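Local coordinates for protein FucU (Bifidobacterium longum subsp. infantis, PDB 3MVK) that probably interconverts the anomers of L-fucose and the pyranose and furanose forms of D-ribose, as a sugar mutarotase of the RbsD/FucU family, at residues Glu12-Lys15 / Val16-Met20. Sequence-based numbering, arbitrary orientation. Where two conformers were deposited one is given.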
ATOM      1  N   GLU G  12      11.792  12.757  11.104  1.00 16.01           N
ATOM      2  CA  GLU G  12      11.601  12.758   9.655  1.00 16.80           C
ATOM      3  C   GLU G  12      12.311  13.897   8.936  1.00 16.54           C
ATOM      4  O   GLU G  12      12.851  13.708   7.844  1.00 16.76           O
ATOM      5  CB  GLU G  12      10.125  12.793   9.303  1.00 17.51           C
ATOM      6  CG  GLU G  12       9.914  12.823   7.787  1.00 21.94           C
ATOM      7  CD  GLU G  12       8.469  12.753   7.387  1.00 28.14           C
ATOM      8  OE1 GLU G  12       7.587  13.053   8.235  1.00 28.36           O
ATOM      9  OE2 GLU G  12       8.233  12.410   6.203  1.00 29.95           O
ATOM     10  N   LEU G  13      12.299  15.089   9.513  1.00 15.46           N
ATOM     11  CA  LEU G  13      12.967  16.201   8.844  1.00 15.35           C
ATOM     12  C   LEU G  13      14.495  16.023   8.907  1.00 15.34           C
ATOM     13  O   LEU G  13      15.214  16.380   7.972  1.00 15.23           O
ATOM     14  CB  LEU G  13      12.527  17.547   9.439  1.00 15.71           C
ATOM     15  CG  LEU G  13      13.111  18.793   8.782  1.00 15.51           C
ATOM     16  CD1 LEU G  13      12.805  18.828   7.279  1.00 15.65           C
ATOM     17  CD2 LEU G  13      12.503  20.009   9.491  1.00 16.92           C
ATOM     18  N   LEU G  14      14.999  15.424   9.985  1.00 15.65           N
ATOM     19  CA  LEU G  14      16.440  15.214  10.087  1.00 16.14           C
ATOM     20  C   LEU G  14      16.853  14.271   8.962  1.00 15.38           C
ATOM     21  O   LEU G  14      17.848  14.530   8.266  1.00 16.36           O
ATOM     22  CB  LEU G  14      16.815  14.662  11.465  1.00 17.55           C
ATOM     23  CG  LEU G  14      18.294  14.384  11.712  1.00 21.01           C
ATOM     24  CD1 LEU G  14      19.163  15.629  11.472  1.00 24.10           C
ATOM     25  CD2 LEU G  14      18.459  13.854  13.130  1.00 25.54           C
ATOM     26  N   LYS G  15      16.057  13.220   8.759  1.00 13.91           N
ATOM     27  CA  LYS G  15      16.292  12.278   7.656  1.00 13.44           C
ATOM     28  C   LYS G  15      16.308  12.999   6.302  1.00 13.68           C
ATOM     29  O   LYS G  15      17.207  12.791   5.475  1.00 13.04           O
ATOM     30  CB  LYS G  15      15.240  11.174   7.646  1.00 13.26           C
ATOM     31  CG  LYS G  15      15.436  10.197   6.497  1.00 15.23           C
ATOM     32  CD  LYS G  15      14.511   8.980   6.649  1.00 17.85           C
ATOM     33  CE  LYS G  15      14.777   7.912   5.584  1.00 20.73           C
ATOM     34  NZ  LYS G  15      14.268   8.270   4.225  1.00 23.11           N
ATOM     35  N   VAL G  16      15.309  13.853   6.097  1.00 12.80           N
ATOM     36  CA  VAL G  16      15.197  14.630   4.849  1.00 13.88           C
ATOM     37  C   VAL G  16      16.449  15.489   4.637  1.00 14.38           C
ATOM     38  O   VAL G  16      17.019  15.474   3.551  1.00 14.62           O
ATOM     39  CB  VAL G  16      13.921  15.509   4.856  1.00 13.46           C
ATOM     40  CG1 VAL G  16      14.008  16.621   3.803  1.00 16.25           C
ATOM     41  CG2 VAL G  16      12.693  14.644   4.623  1.00 14.96           C
ATOM     42  N   LEU G  17      16.864  16.225   5.667  1.00 15.61           N
ATOM     43  CA  LEU G  17      18.002  17.143   5.549  1.00 15.93           C
ATOM     44  C   LEU G  17      19.284  16.383   5.214  1.00 17.93           C
ATOM     45  O   LEU G  17      20.109  16.855   4.412  1.00 19.50           O
ATOM     46  CB  LEU G  17      18.181  17.966   6.833  1.00 15.94           C
ATOM     47  CG  LEU G  17      17.016  18.931   7.111  1.00 15.94           C
ATOM     48  CD1 LEU G  17      17.120  19.499   8.521  1.00 15.69           C
ATOM     49  CD2 LEU G  17      16.973  20.080   6.065  1.00 18.51           C
ATOM     50  N   CYS G  18      19.414  15.193   5.788  1.00 17.41           N
ATOM     51  CA  CYS G  18      20.599  14.371   5.548  0.50 17.91           C
ATOM     52  C   CYS G  18      20.614  13.771   4.149  1.00 17.96           C
ATOM     53  O   CYS G  18      21.672  13.694   3.503  1.00 18.43           O
ATOM     54  CB  CYS G  18      20.711  13.286   6.608  0.50 18.39           C
ATOM     55  SG  CYS G  18      21.168  13.976   8.195  0.50 20.08           S
ATOM     56  N   GLU G  19      19.462  13.343   3.666  1.00 16.63           N
ATOM     57  CA  GLU G  19      19.467  12.695   2.373  1.00 16.38           C
ATOM     58  C   GLU G  19      19.394  13.644   1.175  1.00 15.70           C
ATOM     59  O   GLU G  19      19.634  13.218   0.041  1.00 15.47           O
ATOM     60  CB  GLU G  19      18.399  11.614   2.313  1.00 17.18           C
ATOM     61  CG  GLU G  19      17.014  12.170   2.174  1.00 16.42           C
ATOM     62  CD  GLU G  19      15.900  11.202   2.622  1.00 18.04           C
ATOM     63  OE1 GLU G  19      16.121  10.035   3.001  1.00 20.52           O
ATOM     64  OE2 GLU G  19      14.754  11.640   2.586  1.00 17.34           O
HETATM   65  N   MSE G  20      19.078  14.917   1.414  1.00 15.25           N
HETATM   66  CA  MSE G  20      19.248  15.909   0.350  1.00 14.58           C
HETATM   67  C   MSE G  20      20.714  16.053  -0.013  1.00 14.52           C
HETATM   68  O   MSE G  20      21.601  15.928   0.849  1.00 14.90           O
HETATM   69  CB  MSE G  20      18.671  17.260   0.810  1.00 15.09           C
HETATM   70  CG  MSE G  20      17.175  17.205   0.859  1.00 13.56           C
HETATM   71 SE   MSE G  20      16.357  18.829   1.627  1.00 22.93          SE
HETATM   72  CE  MSE G  20      16.775  20.163   0.205  1.00 16.00           C
TER
HETATM   73  O   HOH W   1      12.573  10.571   3.635  1.00 23.11           O
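Within helix 11-19, Lys15 and Glu19 form an i to i+4 salt bridge one turn apart. Lys15 NZ lies 2.8 Å from Glu19 OE1, on the syn lone pair of that oxygen. The lysine chain runs extended to CE and bends only at its last torsion (chi4 -74°), which turns the ammonium onto the carboxylate. Glu19 CG sits between its own backbone N and carbonyl carbon (chi1 75°), folding the acid back along the helix, with CG 3.4 Å from Lys15 O. A water bridges the pair, accepting from Lys15 NZ and donating to Glu19 OE2 at 2.6 Å. Lys15 holds OE1 while the water and Tyr123 OH hold OE2, which probably restricts rotation of the carboxylate.

The inward side is apolar: Leu13 CG meets Leu17 CD1 at 4.1 Å, and CD1 of Leu13 reaches Val16 CB. Leu13 and Val16 rest on strands 43-47 and 124-128, Leu17 on strand 25-29. Leu14 and Cys18, the latter in two conformers, pack against Cys18 and Leu14 of a neighbouring subunit, whose Pro11 meets Lys15 and Glu19. Backbone N-H groups of Val16 to Glu19 bond O of Glu12 to Lys15, alpha-helix lasting to Glu19 and joining sheet to subunit interface.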